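PDB 5IFF: uncharacterized protein from Pyrococcus abyssi, which acts as a restriction DNA glycosylase (R.PabI), binding double-stranded DNA and probably excising adenine from its recognition sequence. Local coordinates for residues A[47-50]-A[51-54]; A[67-71]-A[72-76]; A[175-178]-A[179-182]. The protein carries 2 engineered substitutions. All coordinates share one frame; numbering follows the deposited sequence.

Contact 1: residues A[47-50]-A[51-54]; sequences SDEN and LRDY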
loop_
_atom_site.group_PDB
_atom_site.type_symbol
_atom_site.label_atom_id
_atom_site.label_comp_id
_atom_site.label_asym_id
_atom_site.label_seq_id
_atom_site.Cartn_x
_atom_site.Cartn_y
_atom_site.Cartn_z
ATOM N N SER A 47 -21.179 -30.863 0.520
ATOM C CA SER A 47 -22.637 -30.964 0.537
ATOM C C SER A 47 -23.166 -31.778 1.734
ATOM O O SER A 47 -24.264 -32.345 1.682
ATOM C CB SER A 47 -23.113 -31.577 -0.771
ATOM O OG SER A 47 -22.560 -32.875 -0.923
ATOM N N ASP A 48 -22.390 -31.807 2.813
ATOM C CA ASP A 48 -22.732 -32.526 4.028
ATOM C C ASP A 48 -22.743 -31.567 5.198
ATOM O O ASP A 48 -22.786 -30.368 4.982
ATOM C CB ASP A 48 -21.736 -33.640 4.273
ATOM C CG ASP A 48 -20.300 -33.164 4.130
ATOM O OD1 ASP A 48 -20.029 -31.964 4.431
ATOM O OD2 ASP A 48 -19.465 -33.983 3.698
ATOM N N GLU A 49 -22.667 -32.106 6.416
ATOM C CA GLU A 49 -22.653 -31.312 7.630
ATOM C C GLU A 49 -21.586 -30.192 7.576
ATOM O O GLU A 49 -21.800 -29.153 8.154
ATOM C CB GLU A 49 -22.411 -32.186 8.865
ATOM C CG GLU A 49 -22.569 -31.428 10.195
ATOM C CD GLU A 49 -21.363 -31.560 11.133
ATOM O OE1 GLU A 49 -21.009 -32.711 11.482
ATOM O OE2 GLU A 49 -20.778 -30.516 11.526
ATOM N N ASN A 50 -20.470 -30.419 6.877
ATOM C CA ASN A 50 -19.392 -29.422 6.872
ATOM C C ASN A 50 -19.792 -28.115 6.182
ATOM O O ASN A 50 -19.258 -27.082 6.531
ATOM C CB ASN A 50 -18.120 -29.979 6.217
ATOM C CG ASN A 50 -17.528 -31.129 6.999
ATOM O OD1 ASN A 50 -17.253 -31.006 8.193
ATOM N ND2 ASN A 50 -17.380 -32.270 6.344
ATOM N N LEU A 51 -20.748 -28.135 5.242
ATOM C CA LEU A 51 -21.179 -26.869 4.602
ATOM C C LEU A 51 -21.634 -25.814 5.611
ATOM O O LEU A 51 -21.460 -24.609 5.392
ATOM C CB LEU A 51 -22.337 -27.094 3.600
ATOM C CG LEU A 51 -22.658 -25.882 2.688
ATOM C CD1 LEU A 51 -21.423 -25.307 1.982
ATOM C CD2 LEU A 51 -23.729 -26.300 1.675
ATOM N N ARG A 52 -22.283 -26.262 6.682
ATOM C CA ARG A 52 -22.879 -25.325 7.636
ATOM C C ARG A 52 -21.839 -24.571 8.456
ATOM O O ARG A 52 -22.200 -23.641 9.171
ATOM C CB ARG A 52 -23.830 -26.060 8.594
ATOM C CG ARG A 52 -23.087 -26.788 9.693
ATOM C CD ARG A 52 -23.953 -27.204 10.871
ATOM N NE ARG A 52 -23.163 -28.019 11.796
ATOM C CZ ARG A 52 -23.585 -28.439 12.984
ATOM N NH1 ARG A 52 -22.781 -29.171 13.746
ATOM N NH2 ARG A 52 -24.805 -28.130 13.410
ATOM N N ASP A 53 -20.563 -24.997 8.389
ATOM C CA ASP A 53 -19.481 -24.279 9.039
ATOM C C ASP A 53 -18.939 -23.067 8.219
ATOM O O ASP A 53 -18.049 -22.332 8.689
ATOM C CB ASP A 53 -18.330 -25.233 9.331
ATOM C CG ASP A 53 -18.710 -26.317 10.335
ATOM O OD1 ASP A 53 -19.630 -26.071 11.161
ATOM O OD2 ASP A 53 -18.093 -27.392 10.277
ATOM N N TYR A 54 -19.420 -22.885 6.995
ATOM C CA TYR A 54 -18.896 -21.782 6.167
ATOM C C TYR A 54 -19.839 -20.585 6.108
ATOM O O TYR A 54 -21.053 -20.731 5.929
ATOM C CB TYR A 54 -18.599 -22.238 4.755
ATOM C CG TYR A 54 -17.470 -23.237 4.739
ATOM C CD1 TYR A 54 -16.151 -22.807 4.743
ATOM C CD2 TYR A 54 -17.729 -24.611 4.822
ATOM C CE1 TYR A 54 -15.095 -23.724 4.772
ATOM C CE2 TYR A 54 -16.686 -25.547 4.835
ATOM C CZ TYR A 54 -15.369 -25.101 4.821
ATOM O OH TYR A 54 -14.314 -26.010 4.863
#
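N50 and D53 meet across one turn of a short 3-10 helix, residues 49-53, which an Asx turn at D48 opens and which runs directly into strand 54-59. The tight part of the contact is the backbone winding. D53 N donates to N50 O at 3.1 Å, and the preceding i to i+3 bond, from R52 N to E49 O, is longer at 3.3 Å. L51 N is bound in the same way by D48 O. The N50 carbonyl is also approached by the Y54 ring, which comes in obliquely with CD2 3.4 Å from N50 O. L51 is buried, its side chain packing on T165 and A172; on another side of the turn the buried D53 is held through OD1 by the backbone N of N32. The start of the turn is fixed by D48: with CG lodged between the backbone N and the carbonyl carbon (chi1 48°), OD1 accepts N50 N at 2.9 Å from above the carboxylate plane, and N50 ND2 adds a weak bond to the same oxygen.

The solvent side is looser. There E49 and R52 form a salt bridge, OE2 to NH1 at 3.3 Å, with carboxylate and guanidinium planes 81° apart. NH1 meets OE2 from well above the carboxylate plane, and the bond is far from straight. NE makes a weak second approach to the same oxygen, at 3.5 Å from E49 OE2, and NH1 also bonds weakly to N32 OD1. The arginine charge probably offsets the closeness of two acidic groups here, E49 OE2 lying 4.3 Å from D53 OD2.

Contact 2: residues A[67-71]-A[72-76]; sequences KYDYE and LSRMV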
loop_
_atom_site.group_PDB
_atom_site.type_symbol
_atom_site.label_atom_id
_atom_site.label_comp_id
_atom_site.label_asym_id
_atom_site.label_seq_id
_atom_site.Cartn_x
_atom_site.Cartn_y
_atom_site.Cartn_z
ATOM N N LYS A 67 -21.262 10.023 3.371
ATOM C CA LYS A 67 -22.642 9.941 2.892
ATOM C C LYS A 67 -23.336 8.647 3.361
ATOM O O LYS A 67 -22.718 7.591 3.415
ATOM C CB LYS A 67 -22.664 10.038 1.366
ATOM C CG LYS A 67 -22.117 11.390 0.801
ATOM C CD LYS A 67 -23.057 12.551 1.120
ATOM C CE LYS A 67 -22.887 13.749 0.163
ATOM N NZ LYS A 67 -21.599 14.458 0.333
ATOM N N TYR A 68 -24.618 8.729 3.688
ATOM C CA TYR A 68 -25.325 7.547 4.211
ATOM C C TYR A 68 -26.122 6.878 3.115
ATOM O O TYR A 68 -27.333 6.778 3.221
ATOM C CB TYR A 68 -26.234 7.936 5.380
ATOM C CG TYR A 68 -25.453 8.296 6.615
ATOM C CD1 TYR A 68 -24.633 9.446 6.648
ATOM C CD2 TYR A 68 -25.501 7.503 7.725
ATOM C CE1 TYR A 68 -23.896 9.751 7.780
ATOM C CE2 TYR A 68 -24.790 7.807 8.859
ATOM C CZ TYR A 68 -23.991 8.913 8.890
ATOM O OH TYR A 68 -23.256 9.160 10.037
ATOM N N ASP A 69 -25.456 6.478 2.034
ATOM C CA ASP A 69 -26.119 5.643 1.018
ATOM C C ASP A 69 -25.185 4.470 0.631
ATOM O O ASP A 69 -24.718 4.367 -0.509
ATOM C CB ASP A 69 -26.495 6.471 -0.213
ATOM C CG ASP A 69 -27.261 5.660 -1.258
ATOM O OD1 ASP A 69 -27.939 4.674 -0.880
ATOM O OD2 ASP A 69 -27.182 6.020 -2.461
ATOM N N TYR A 70 -24.881 3.643 1.607
ATOM C CA TYR A 70 -23.816 2.639 1.438
ATOM C C TYR A 70 -24.056 1.480 2.343
ATOM O O TYR A 70 -24.259 1.682 3.544
ATOM C CB TYR A 70 -22.456 3.262 1.765
ATOM C CG TYR A 70 -21.248 2.312 1.613
ATOM C CD1 TYR A 70 -20.850 1.852 0.347
ATOM C CD2 TYR A 70 -20.483 1.932 2.731
ATOM C CE1 TYR A 70 -19.730 1.014 0.198
ATOM C CE2 TYR A 70 -19.346 1.118 2.594
ATOM C CZ TYR A 70 -18.996 0.632 1.337
ATOM O OH TYR A 70 -17.880 -0.183 1.207
ATOM N N GLU A 71 -24.063 0.271 1.782
ATOM C CA GLU A 71 -24.298 -0.969 2.527
ATOM C C GLU A 71 -25.520 -0.884 3.460
ATOM O O GLU A 71 -26.639 -0.814 2.982
ATOM C CB GLU A 71 -23.039 -1.353 3.290
ATOM C CG GLU A 71 -21.881 -1.623 2.320
ATOM C CD GLU A 71 -20.656 -2.247 2.979
ATOM O OE1 GLU A 71 -20.387 -2.039 4.186
ATOM O OE2 GLU A 71 -19.932 -2.920 2.242
ATOM N N LEU A 72 -25.314 -0.913 4.776
ATOM C CA LEU A 72 -26.460 -0.953 5.657
ATOM C C LEU A 72 -27.375 0.292 5.452
ATOM O O LEU A 72 -28.574 0.149 5.530
ATOM C CB LEU A 72 -26.021 -1.032 7.141
ATOM C CG LEU A 72 -27.197 -1.141 8.142
ATOM C CD1 LEU A 72 -28.091 -2.423 7.988
ATOM C CD2 LEU A 72 -26.671 -1.073 9.586
ATOM N N SER A 73 -26.824 1.494 5.216
ATOM C CA SER A 73 -27.762 2.624 5.077
ATOM C C SER A 73 -28.562 2.511 3.774
ATOM O O SER A 73 -29.717 2.963 3.697
ATOM C CB SER A 73 -27.069 4.011 5.132
ATOM O OG SER A 73 -25.951 4.142 4.262
ATOM N N ARG A 74 -27.957 1.937 2.737
ATOM C CA ARG A 74 -28.707 1.779 1.498
ATOM C C ARG A 74 -29.778 0.677 1.671
ATOM O O ARG A 74 -30.910 0.828 1.163
ATOM C CB ARG A 74 -27.769 1.496 0.296
ATOM C CG ARG A 74 -28.548 1.151 -1.013
ATOM C CD ARG A 74 -27.633 1.045 -2.241
ATOM N NE ARG A 74 -27.196 2.361 -2.714
ATOM C CZ ARG A 74 -26.557 2.583 -3.865
ATOM N NH1 ARG A 74 -26.254 1.573 -4.674
ATOM N NH2 ARG A 74 -26.208 3.823 -4.203
ATOM N N MET A 75 -29.447 -0.397 2.406
ATOM C CA MET A 75 -30.423 -1.426 2.715
ATOM C C MET A 75 -31.643 -0.813 3.414
ATOM O O MET A 75 -32.805 -1.055 3.053
ATOM C CB MET A 75 -29.823 -2.478 3.629
ATOM C CG MET A 75 -28.792 -3.331 2.898
ATOM S SD MET A 75 -27.720 -4.249 4.018
ATOM C CE MET A 75 -28.709 -4.936 5.206
ATOM N N VAL A 76 -31.344 -0.072 4.455
ATOM C CA VAL A 76 -32.401 0.475 5.316
ATOM C C VAL A 76 -33.229 1.534 4.591
ATOM O O VAL A 76 -34.461 1.532 4.694
ATOM C CB VAL A 76 -31.788 1.045 6.648
ATOM C CG1 VAL A 76 -32.819 1.850 7.466
ATOM C CG2 VAL A 76 -31.288 -0.155 7.500
#
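D69 and R74 both carry CG trans to the backbone N (chi1 -177° and 173°), and the arginine then bends at chi3 (-75°), which swings its guanidinium alongside the carboxylate. The salt bridge is side-on and two-pronged. R74 NE donates to D69 OD1 at 3.0 Å and NH2 to OD2, both bonds nearly straight. The oxygens lie close to the guanidinium plane, whereas the nitrogens stand above the plane of the carboxylate.

One residue before R74, S73 OG accepts Y70 N at 2.9 Å and is also hydrogen-bonded to Y62 O, while S73 N returns a bond to Y70 O. E71 is the N-cap of helix 72-81: its O takes M75 N at 2.9 Å. E71 CG sits over the centre of one face of the Y70 ring, 3.6 Å above its plane, and the buried E71 carboxylate is satisfied by S61 N and W58 NE1, close to the adenine-binding residue I60.

The start of the helix is wedged among three elements: L72 packs on L194, L195 and F198 of helix 188-201, S73 and V76 on F212 of helix 203-216, and R74 and M75 on V5 of strand 4-8.

Contact 3: residues A[175-178]-A[179-182]; sequences VARR and NEVV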
loop_
_atom_site.group_PDB
_atom_site.type_symbol
_atom_site.label_atom_id
_atom_site.label_comp_id
_atom_site.label_asym_id
_atom_site.label_seq_id
_atom_site.Cartn_x
_atom_site.Cartn_y
_atom_site.Cartn_z
ATOM N N VAL A 175 -18.365 -25.888 -7.157
ATOM C CA VAL A 175 -17.170 -25.024 -7.120
ATOM C C VAL A 175 -17.425 -23.574 -7.623
ATOM O O VAL A 175 -17.850 -23.344 -8.750
ATOM C CB VAL A 175 -15.985 -25.632 -7.914
ATOM C CG1 VAL A 175 -16.272 -25.697 -9.405
ATOM C CG2 VAL A 175 -14.726 -24.830 -7.659
ATOM N N ALA A 176 -17.172 -22.600 -6.761
ATOM C CA ALA A 176 -17.360 -21.178 -7.114
ATOM C C ALA A 176 -16.643 -20.798 -8.432
ATOM O O ALA A 176 -15.498 -21.157 -8.647
ATOM C CB ALA A 176 -16.881 -20.300 -5.989
ATOM N N ARG A 177 -17.348 -20.107 -9.324
ATOM C CA ARG A 177 -16.766 -19.640 -10.586
ATOM C C ARG A 177 -15.759 -18.513 -10.309
ATOM O O ARG A 177 -15.713 -17.964 -9.200
ATOM C CB ARG A 177 -17.860 -19.133 -11.536
ATOM C CG ARG A 177 -19.062 -20.053 -11.708
ATOM C CD ARG A 177 -18.817 -21.050 -12.825
ATOM N NE ARG A 177 -19.997 -21.874 -13.099
ATOM C CZ ARG A 177 -20.184 -22.581 -14.211
ATOM N NH1 ARG A 177 -19.272 -22.570 -15.176
ATOM N NH2 ARG A 177 -21.294 -23.289 -14.360
ATOM N N ARG A 178 -14.962 -18.173 -11.319
ATOM C CA ARG A 178 -14.057 -17.035 -11.230
ATOM C C ARG A 178 -14.850 -15.751 -10.984
ATOM O O ARG A 178 -15.802 -15.463 -11.708
ATOM C CB ARG A 178 -13.228 -16.905 -12.507
ATOM C CG ARG A 178 -12.042 -15.952 -12.390
ATOM C CD ARG A 178 -11.213 -15.975 -13.662
ATOM N NE ARG A 178 -11.411 -17.221 -14.403
ATOM C CZ ARG A 178 -10.739 -18.348 -14.179
ATOM N NH1 ARG A 178 -9.819 -18.398 -13.226
ATOM N NH2 ARG A 178 -10.991 -19.431 -14.906
ATOM N N ASN A 179 -14.475 -15.002 -9.952
ATOM C CA ASN A 179 -15.195 -13.773 -9.582
ATOM C C ASN A 179 -16.692 -14.010 -9.308
ATOM O O ASN A 179 -17.536 -13.147 -9.561
ATOM C CB ASN A 179 -15.028 -12.714 -10.673
ATOM C CG ASN A 179 -13.569 -12.410 -10.971
ATOM O OD1 ASN A 179 -12.749 -12.310 -10.058
ATOM N ND2 ASN A 179 -13.237 -12.276 -12.254
ATOM N N GLU A 180 -17.010 -15.185 -8.788
ATOM C CA GLU A 180 -18.403 -15.510 -8.496
ATOM C C GLU A 180 -19.023 -14.507 -7.535
ATOM O O GLU A 180 -18.430 -14.150 -6.520
ATOM C CB GLU A 180 -18.516 -16.920 -7.921
ATOM C CG GLU A 180 -19.924 -17.248 -7.404
ATOM C CD GLU A 180 -20.520 -18.479 -8.058
ATOM O OE1 GLU A 180 -19.745 -19.226 -8.676
ATOM O OE2 GLU A 180 -21.762 -18.666 -7.953
ATOM N N VAL A 181 -20.247 -14.092 -7.851
ATOM C CA VAL A 181 -21.051 -13.276 -6.985
ATOM C C VAL A 181 -22.368 -14.019 -6.612
ATOM O O VAL A 181 -23.019 -14.569 -7.493
ATOM C CB VAL A 181 -21.341 -11.957 -7.688
ATOM C CG1 VAL A 181 -22.445 -11.249 -7.013
ATOM C CG2 VAL A 181 -20.028 -11.095 -7.763
ATOM N N VAL A 182 -22.721 -14.081 -5.322
ATOM C CA VAL A 182 -23.929 -14.792 -4.915
ATOM C C VAL A 182 -24.958 -13.797 -4.432
ATOM O O VAL A 182 -24.638 -12.623 -4.199
ATOM C CB VAL A 182 -23.676 -15.827 -3.805
ATOM C CG1 VAL A 182 -22.713 -16.928 -4.338
ATOM C CG2 VAL A 182 -23.147 -15.120 -2.546
#
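E180 reaches back to R177 across a type II beta turn, R177 to E180, which delivers the chain into strand 181-186, an edge strand, within this chain, of the antiparallel sheet that also contains strands 4-8 and 11-17. Three residues carry the contact: E180, R178 and N179.

E180 closes the turn twice. Its backbone N donates to R177 O at 3.1 Å, the usual bond of such a turn, and its side chain folds over the same opening. With CG trans to the backbone N (chi1 172°) and a bend at chi2 (123°), the carboxylate turns back so that OE1 receives R177 N in a short, nearly straight bond of 2.6 Å. That oxygen also lies against carbon, 3.2 Å from R177 CG and 3.5 Å from A176 CA. The other oxygen, OE2, forms a salt bridge with R174, so the buried carboxylate ties the approach to the turn to its exit. A valine in place of E180 would probably leave R177 N without its acceptor and R174 without its opposite charge, letting the segment before the turn shift.

R178 and N179 occupy the two corners of the turn on its exposed side. N179 has a positive phi (57°), as the third position of a type II turn demands, and this brings its CB to 3.0 Å from R178 O. The amide and guanidinium planes stand nearly perpendicular, and the two side chains meet through the aliphatic part of the arginine. N179 OD1 is held by R20 NE, while ND2 rests 3.9 Å from R178 CG.

All three contacts are local and partly buried, each steering the chain into a regular element: contacts 1 and 3 into strands 54-59 and 181-186 of different sheets, contact 2 into helix 72-81. Contacts 1 and 3 lie toward the surface, their centres about 18 Å apart and their nearest atoms about 6 Å (contact 1) and about 5 Å (contact 3) from the bound nucleic acid. Contact 2 is on the other side of the chain's centre from contact 1, packed among helices and beside the adenine site. The chemistry differs as well: a loose salt bridge at contact 1, a side-on, two-nitrogen grip with nearly straight bonds at contact 2, and a carboxylate-to-backbone bond at contact 3.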